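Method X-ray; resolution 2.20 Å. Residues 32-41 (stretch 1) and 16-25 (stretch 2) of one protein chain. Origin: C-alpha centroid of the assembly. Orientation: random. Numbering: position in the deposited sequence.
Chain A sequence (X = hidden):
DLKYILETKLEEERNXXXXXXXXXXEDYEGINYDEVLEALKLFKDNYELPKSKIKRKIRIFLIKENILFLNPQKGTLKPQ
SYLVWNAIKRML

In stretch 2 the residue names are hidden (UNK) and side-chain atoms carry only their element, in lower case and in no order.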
ATOM      1  N   ASN A  32       1.012   1.604  12.711  1.00 49.52           N
ATOM      2  CA  ASN A  32       2.180   0.782  12.916  1.00 49.26           C
ATOM      3  C   ASN A  32       2.763   0.470  11.565  1.00 47.78           C
ATOM      4  O   ASN A  32       2.132  -0.141  10.712  1.00 46.43           O
ATOM      5  CB  ASN A  32       1.939  -0.553  13.690  1.00 50.00           C
ATOM      6  CG  ASN A  32       3.257  -1.442  13.785  1.00 52.74           C
ATOM      7  OD1 ASN A  32       4.307  -0.972  14.257  1.00 56.71           O
ATOM      8  ND2 ASN A  32       3.185  -2.709  13.330  1.00 54.85           N
ATOM      9  N   TYR A  33       3.985   0.925  11.420  1.00 46.81           N
ATOM     10  CA  TYR A  33       4.849   0.541  10.345  1.00 46.69           C
ATOM     11  C   TYR A  33       4.879  -0.954   9.993  1.00 46.70           C
ATOM     12  O   TYR A  33       4.763  -1.362   8.832  1.00 46.61           O
ATOM     13  CB  TYR A  33       6.247   0.978  10.723  1.00 46.06           C
ATOM     14  CG  TYR A  33       7.258   0.642   9.676  1.00 45.15           C
ATOM     15  CD1 TYR A  33       7.868  -0.604   9.652  1.00 45.90           C
ATOM     16  CD2 TYR A  33       7.600   1.567   8.700  1.00 41.84           C
ATOM     17  CE1 TYR A  33       8.820  -0.909   8.674  1.00 45.76           C
ATOM     18  CE2 TYR A  33       8.540   1.282   7.740  1.00 42.36           C
ATOM     19  CZ  TYR A  33       9.146   0.041   7.727  1.00 42.32           C
ATOM     20  OH  TYR A  33      10.088  -0.251   6.765  1.00 42.09           O
ATOM     21  N   ASP A  34       5.086  -1.774  10.995  1.00 47.12           N
ATOM     22  CA  ASP A  34       5.266  -3.199  10.757  1.00 47.92           C
ATOM     23  C   ASP A  34       3.967  -3.881  10.212  1.00 47.03           C
ATOM     24  O   ASP A  34       4.052  -4.855   9.463  1.00 46.92           O
ATOM     25  CB  ASP A  34       5.862  -3.879  12.037  1.00 48.85           C
ATOM     26  CG  ASP A  34       7.441  -3.997  12.004  1.00 50.77           C
ATOM     27  OD1 ASP A  34       8.049  -3.770  10.902  1.00 50.13           O
ATOM     28  OD2 ASP A  34       8.041  -4.382  13.071  1.00 52.40           O
ATOM     29  N   GLU A  35       2.807  -3.322  10.572  1.00 45.97           N
ATOM     30  CA  GLU A  35       1.477  -3.737  10.092  1.00 45.64           C
ATOM     31  C   GLU A  35       1.186  -3.199   8.713  1.00 43.52           C
ATOM     32  O   GLU A  35       0.495  -3.847   7.939  1.00 43.30           O
ATOM     33  CB  GLU A  35       0.378  -3.140  10.954  1.00 46.76           C
ATOM     34  CG  GLU A  35       0.116  -3.773  12.285  1.00 51.30           C
ATOM     35  CD  GLU A  35      -1.033  -3.028  13.015  1.00 59.81           C
ATOM     36  OE1 GLU A  35      -0.824  -1.836  13.438  1.00 64.54           O
ATOM     37  OE2 GLU A  35      -2.143  -3.632  13.161  1.00 64.05           O
ATOM     38  N   VAL A  36       1.651  -1.978   8.443  1.00 41.18           N
ATOM     39  CA  VAL A  36       1.665  -1.472   7.082  1.00 39.65           C
ATOM     40  C   VAL A  36       2.507  -2.374   6.197  1.00 38.16           C
ATOM     41  O   VAL A  36       2.008  -2.757   5.147  1.00 38.45           O
ATOM     42  CB  VAL A  36       2.096   0.016   6.998  1.00 39.76           C
ATOM     43  CG1 VAL A  36       2.330   0.450   5.550  1.00 34.48           C
ATOM     44  CG2 VAL A  36       1.034   0.880   7.656  1.00 38.91           C
ATOM     45  N   LEU A  37       3.717  -2.775   6.622  1.00 37.07           N
ATOM     46  CA  LEU A  37       4.550  -3.690   5.786  1.00 36.71           C
ATOM     47  C   LEU A  37       3.815  -4.953   5.520  1.00 36.11           C
ATOM     48  O   LEU A  37       3.815  -5.440   4.388  1.00 37.01           O
ATOM     49  CB  LEU A  37       5.900  -4.118   6.377  1.00 36.12           C
ATOM     50  CG  LEU A  37       7.177  -3.284   6.294  1.00 39.24           C
ATOM     51  CD1 LEU A  37       8.389  -4.111   6.853  1.00 36.83           C
ATOM     52  CD2 LEU A  37       7.453  -2.700   4.885  1.00 36.74           C
ATOM     53  N   GLU A  38       3.243  -5.529   6.573  1.00 35.67           N
ATOM     54  CA  GLU A  38       2.613  -6.842   6.441  1.00 35.76           C
ATOM     55  C   GLU A  38       1.408  -6.745   5.512  1.00 34.61           C
ATOM     56  O   GLU A  38       1.272  -7.572   4.605  1.00 35.44           O
ATOM     57  CB  GLU A  38       2.278  -7.491   7.786  1.00 36.78           C
ATOM     58  CG  GLU A  38       3.502  -8.194   8.458  1.00 41.23           C
ATOM     59  CD  GLU A  38       4.427  -8.974   7.440  1.00 46.78           C
ATOM     60  OE1 GLU A  38       3.922  -9.922   6.780  1.00 46.48           O
ATOM     61  OE2 GLU A  38       5.642  -8.606   7.272  1.00 51.29           O
ATOM     62  N   ALA A  39       0.625  -5.677   5.656  1.00 33.38           N
ATOM     63  CA  ALA A  39      -0.434  -5.364   4.691  1.00 32.61           C
ATOM     64  C   ALA A  39       0.086  -5.369   3.257  1.00 31.48           C
ATOM     65  O   ALA A  39      -0.367  -6.137   2.457  1.00 32.00           O
ATOM     66  CB  ALA A  39      -1.084  -4.050   5.014  1.00 31.91           C
ATOM     67  N   LEU A  40       1.046  -4.519   2.940  1.00 30.36           N
ATOM     68  CA  LEU A  40       1.464  -4.336   1.555  1.00 28.93           C
ATOM     69  C   LEU A  40       2.079  -5.580   0.973  1.00 29.45           C
ATOM     70  O   LEU A  40       1.994  -5.841  -0.235  1.00 29.03           O
ATOM     71  CB  LEU A  40       2.457  -3.158   1.458  1.00 28.66           C
ATOM     72  CG  LEU A  40       1.780  -1.780   1.685  1.00 27.83           C
ATOM     73  CD1 LEU A  40       2.758  -0.643   1.652  1.00 30.63           C
ATOM     74  CD2 LEU A  40       0.744  -1.536   0.640  1.00 22.39           C
ATOM     75  N   LYS A  41       2.679  -6.374   1.822  1.00 29.33           N
ATOM     76  CA  LYS A  41       3.337  -7.576   1.345  1.00 30.85           C
ATOM     77  C   LYS A  41       2.349  -8.563   0.776  1.00 30.22           C
ATOM     78  O   LYS A  41       2.696  -9.388  -0.101  1.00 27.51           O
ATOM     79  CB  LYS A  41       4.109  -8.269   2.475  1.00 31.58           C
ATOM     80  CG  LYS A  41       5.424  -7.614   2.781  1.00 36.14           C
ATOM     81  CD  LYS A  41       6.037  -8.190   4.042  1.00 42.05           C
ATOM     82  CE  LYS A  41       6.599  -9.582   3.826  1.00 42.92           C
ATOM     83  NZ  LYS A  41       7.167 -10.075   5.141  1.00 46.07           N
ATOM     84  N   UNK A  16       7.585   7.607  -3.765  1.00 47.08           N
ATOM     85  CA  UNK A  16       6.303   7.776  -3.080  1.00 45.74           C
ATOM     86  C   UNK A  16       6.123   6.761  -1.939  1.00 43.02           C
ATOM     87  O   UNK A  16       5.836   7.139  -0.833  1.00 41.27           O
ATOM     88  c   UNK A  16       5.140   7.673  -4.049  1.00 45.93           C
ATOM     89  c   UNK A  16       3.390   8.600  -2.350  1.00 53.44           C
ATOM     90  n   UNK A  16       2.671   7.153  -3.826  1.00 51.84           N
ATOM     91  c   UNK A  16       3.795   7.834  -3.399  1.00 49.88           C
ATOM     92  n   UNK A  16       2.045   8.357  -2.161  1.00 53.65           N
ATOM     93  c   UNK A  16       1.638   7.482  -3.064  1.00 52.43           C
ATOM     94  N   UNK A  17       6.320   5.487  -2.238  1.00 40.60           N
ATOM     95  CA  UNK A  17       6.175   4.435  -1.269  1.00 39.01           C
ATOM     96  C   UNK A  17       7.261   4.596  -0.209  1.00 37.44           C
ATOM     97  O   UNK A  17       6.960   4.570   0.967  1.00 36.06           O
ATOM     98  c   UNK A  17       6.214   0.584  -1.731  1.00 36.93           C
ATOM     99  c   UNK A  17       5.433   1.868  -1.473  1.00 38.78           C
ATOM    100  c   UNK A  17       6.283   3.061  -1.952  1.00 39.04           C
ATOM    101  c   UNK A  17       4.933   1.957   0.007  1.00 36.86           C
ATOM    102  N   UNK A  18       8.512   4.784  -0.620  1.00 36.81           N
ATOM    103  CA  UNK A  18       9.594   5.158   0.316  1.00 37.31           C
ATOM    104  C   UNK A  18       9.236   6.299   1.285  1.00 35.34           C
ATOM    105  O   UNK A  18       9.415   6.183   2.495  1.00 34.92           O
ATOM    106  c   UNK A  18      12.836   4.928  -1.941  1.00 51.38           C
ATOM    107  o   UNK A  18      13.621   5.782  -1.416  1.00 56.21           O
ATOM    108  c   UNK A  18      11.641   4.448  -1.096  1.00 44.39           C
ATOM    109  o   UNK A  18      12.981   4.448  -3.112  1.00 54.85           O
ATOM    110  c   UNK A  18      10.863   5.590  -0.438  1.00 38.25           C
ATOM    111  N   UNK A  19       8.736   7.396   0.740  1.00 33.80           N
ATOM    112  CA  UNK A  19       8.406   8.536   1.566  1.00 33.74           C
ATOM    113  C   UNK A  19       7.293   8.215   2.545  1.00 33.42           C
ATOM    114  O   UNK A  19       7.371   8.561   3.739  1.00 34.21           O
ATOM    115  c   UNK A  19       7.829  12.391   0.961  1.00 33.76           C
ATOM    116  c   UNK A  19       8.034  11.047   1.654  1.00 33.38           C
ATOM    117  c   UNK A  19       8.031   9.779   0.738  1.00 33.24           C
ATOM    118  o   UNK A  19       7.706  12.443  -0.298  1.00 31.27           O
ATOM    119  o   UNK A  19       7.793  13.401   1.720  1.00 34.10           O
ATOM    120  N   UNK A  20       6.262   7.547   2.043  1.00 33.32           N
ATOM    121  CA  UNK A  20       5.118   7.150   2.846  1.00 33.53           C
ATOM    122  C   UNK A  20       5.600   6.231   3.960  1.00 32.90           C
ATOM    123  O   UNK A  20       5.201   6.373   5.112  1.00 31.99           O
ATOM    124  c   UNK A  20       2.603   6.418   2.349  1.00 36.72           C
ATOM    125  c   UNK A  20       4.100   6.372   1.990  1.00 34.40           C
ATOM    126  c   UNK A  20       2.373   7.019   3.728  1.00 37.83           C
ATOM    127  c   UNK A  20       1.971   5.054   2.229  1.00 36.38           C
ATOM    128  N   UNK A  21       6.451   5.284   3.608  1.00 32.82           N
ATOM    129  CA  UNK A  21       6.938   4.361   4.618  1.00 34.32           C
ATOM    130  C   UNK A  21       7.755   5.068   5.737  1.00 35.93           C
ATOM    131  O   UNK A  21       7.620   4.695   6.939  1.00 35.34           O
ATOM    132  c   UNK A  21       7.726   3.215   3.977  1.00 34.26           C
ATOM    133  c   UNK A  21       6.003   1.416   4.327  1.00 29.86           C
ATOM    134  c   UNK A  21       7.790   1.091   2.655  1.00 33.45           C
ATOM    135  c   UNK A  21       6.890   2.094   3.320  1.00 34.07           C
ATOM    136  N   UNK A  22       8.561   6.087   5.364  1.00 37.23           N
ATOM    137  CA  UNK A  22       9.307   6.910   6.358  1.00 38.27           C
ATOM    138  C   UNK A  22       8.321   7.637   7.294  1.00 38.38           C
ATOM    139  O   UNK A  22       8.462   7.596   8.523  1.00 36.77           O
ATOM    140  c   UNK A  22      10.715   9.033   6.744  1.00 41.52           C
ATOM    141  o   UNK A  22      10.889  11.460   6.547  1.00 42.54           O
ATOM    142  o   UNK A  22      12.300  10.216   5.336  1.00 44.40           O
ATOM    143  c   UNK A  22      10.276   7.931   5.720  1.00 38.61           C
ATOM    144  c   UNK A  22      11.345  10.333   6.151  1.00 43.81           C
ATOM    145  N   UNK A  23       7.311   8.263   6.692  1.00 38.57           N
ATOM    146  CA  UNK A  23       6.296   8.968   7.450  1.00 38.76           C
ATOM    147  C   UNK A  23       5.646   8.032   8.470  1.00 38.34           C
ATOM    148  O   UNK A  23       5.430   8.399   9.626  1.00 36.38           O
ATOM    149  c   UNK A  23       5.886  13.516   6.643  1.00 47.48           C
ATOM    150  c   UNK A  23       6.027  11.983   7.013  1.00 46.04           C
ATOM    151  n   UNK A  23       5.496  14.409   7.803  1.00 47.04           N
ATOM    152  c   UNK A  23       5.261   9.580   6.475  1.00 39.25           C
ATOM    153  c   UNK A  23       5.660  10.954   5.871  1.00 41.63           C
ATOM    154  N   UNK A  24       5.369   6.813   8.031  1.00 38.58           N
ATOM    155  CA  UNK A  24       4.656   5.861   8.855  1.00 40.13           C
ATOM    156  C   UNK A  24       5.516   5.367  10.016  1.00 41.60           C
ATOM    157  O   UNK A  24       4.999   5.176  11.146  1.00 42.85           O
ATOM    158  c   UNK A  24       3.010   5.181   7.096  1.00 38.27           C
ATOM    159  c   UNK A  24       4.109   4.681   8.011  1.00 40.00           C
ATOM    160  c   UNK A  24       3.584   3.592   8.897  1.00 40.37           C
ATOM    161  N   UNK A  25       6.813   5.193   9.790  1.00 42.85           N
ATOM    162  CA  UNK A  25       7.643   4.704  10.871  1.00 45.04           C
ATOM    163  C   UNK A  25       7.867   5.800  11.920  1.00 46.47           C
ATOM    164  O   UNK A  25       7.654   5.604  13.112  1.00 46.13           O
ATOM    165  c   UNK A  25      11.074   2.874  11.083  1.00 49.62           C
ATOM    166  c   UNK A  25       9.965   3.848  11.512  1.00 47.28           C
ATOM    167  o   UNK A  25      11.668   2.199  11.989  1.00 49.19           O
ATOM    168  c   UNK A  25       8.996   4.229  10.361  1.00 45.55           C
ATOM    169  o   UNK A  25      11.320   2.791   9.845  1.00 49.61           O
TER

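Position 16 has six side-chain atoms: one carbon, then a five-membered ring of three carbons and two nitrogens. It lies out of reach of stretch 1. That ring is an imidazole, so the residue is His16. Its ND1 is hydrogen-bonded elsewhere in the structure.

Position 17 has four carbons, forked at the second. One terminal carbon touches Leu40. The fork after a single methylene gives Leu17. Its CD2 lies 3.8 Å from CD1 of Leu40.

Position 18 has three carbons, the third carrying two oxygens, and touches nothing on stretch 1. A carboxylate at the end of this chain means Glu18.

Position 19 repeats the pattern of three carbons and two oxygens, far from stretch 1. It is Glu19, exposed.

Position 20 has four carbons, forked at the second, and is not in contact with stretch 1. It is Leu20, buried.

Position 21 again has four carbons forked at the second. One branch end touches Val36, Tyr33 and Leu37. This is Leu21. Its CD2 lies 4.0 Å from CG1 of Val36, 4.3 Å from CE2 of Tyr33 and 4.4 Å from CD2 of Leu37.

Position 22 has three carbons, with two oxygens on the third. Its CA-to-CB bond points away from stretch 1, which it does not touch. It is Glu22, exposed.

Position 23 has four carbons in a row ending in nitrogen, and does not touch stretch 1. The unbranched chain with a terminal amine is Lys23.

Position 24 has three carbons, branched at the first. One branch carbon touches Tyr33 and Val36. The branch at the beta carbon gives Val24. Its CG1 lies 3.6 Å from CA of Tyr33 and 3.9 Å from CG2 of Val36. Its CA-to-CB bond points toward stretch 1.

Position 25 has three carbons and two oxygens on the third. Its CB is 3.4 Å from CD2 of Tyr33. The residue is Glu25, and its OE2 lies over one face of the Tyr33 ring.

The contact is a packing of two helices running roughly antiparallel, at 145°, with axes 9.7 Å apart at closest approach. No hydrogen bond crosses between them. Leu17, Leu21 and Val24 meet Leu40, Leu37, Val36 and Tyr33 through apolar side chains. The backbones draw nearest where Tyr33 faces Glu25, their CA atoms 5.0 Å apart. There the Tyr33 ring packs against helix 16-25, with O of Leu21 at its edge, 3.6 Å from Tyr33 CD2.

Stretch 2 (16-25) HLEELLEKVE
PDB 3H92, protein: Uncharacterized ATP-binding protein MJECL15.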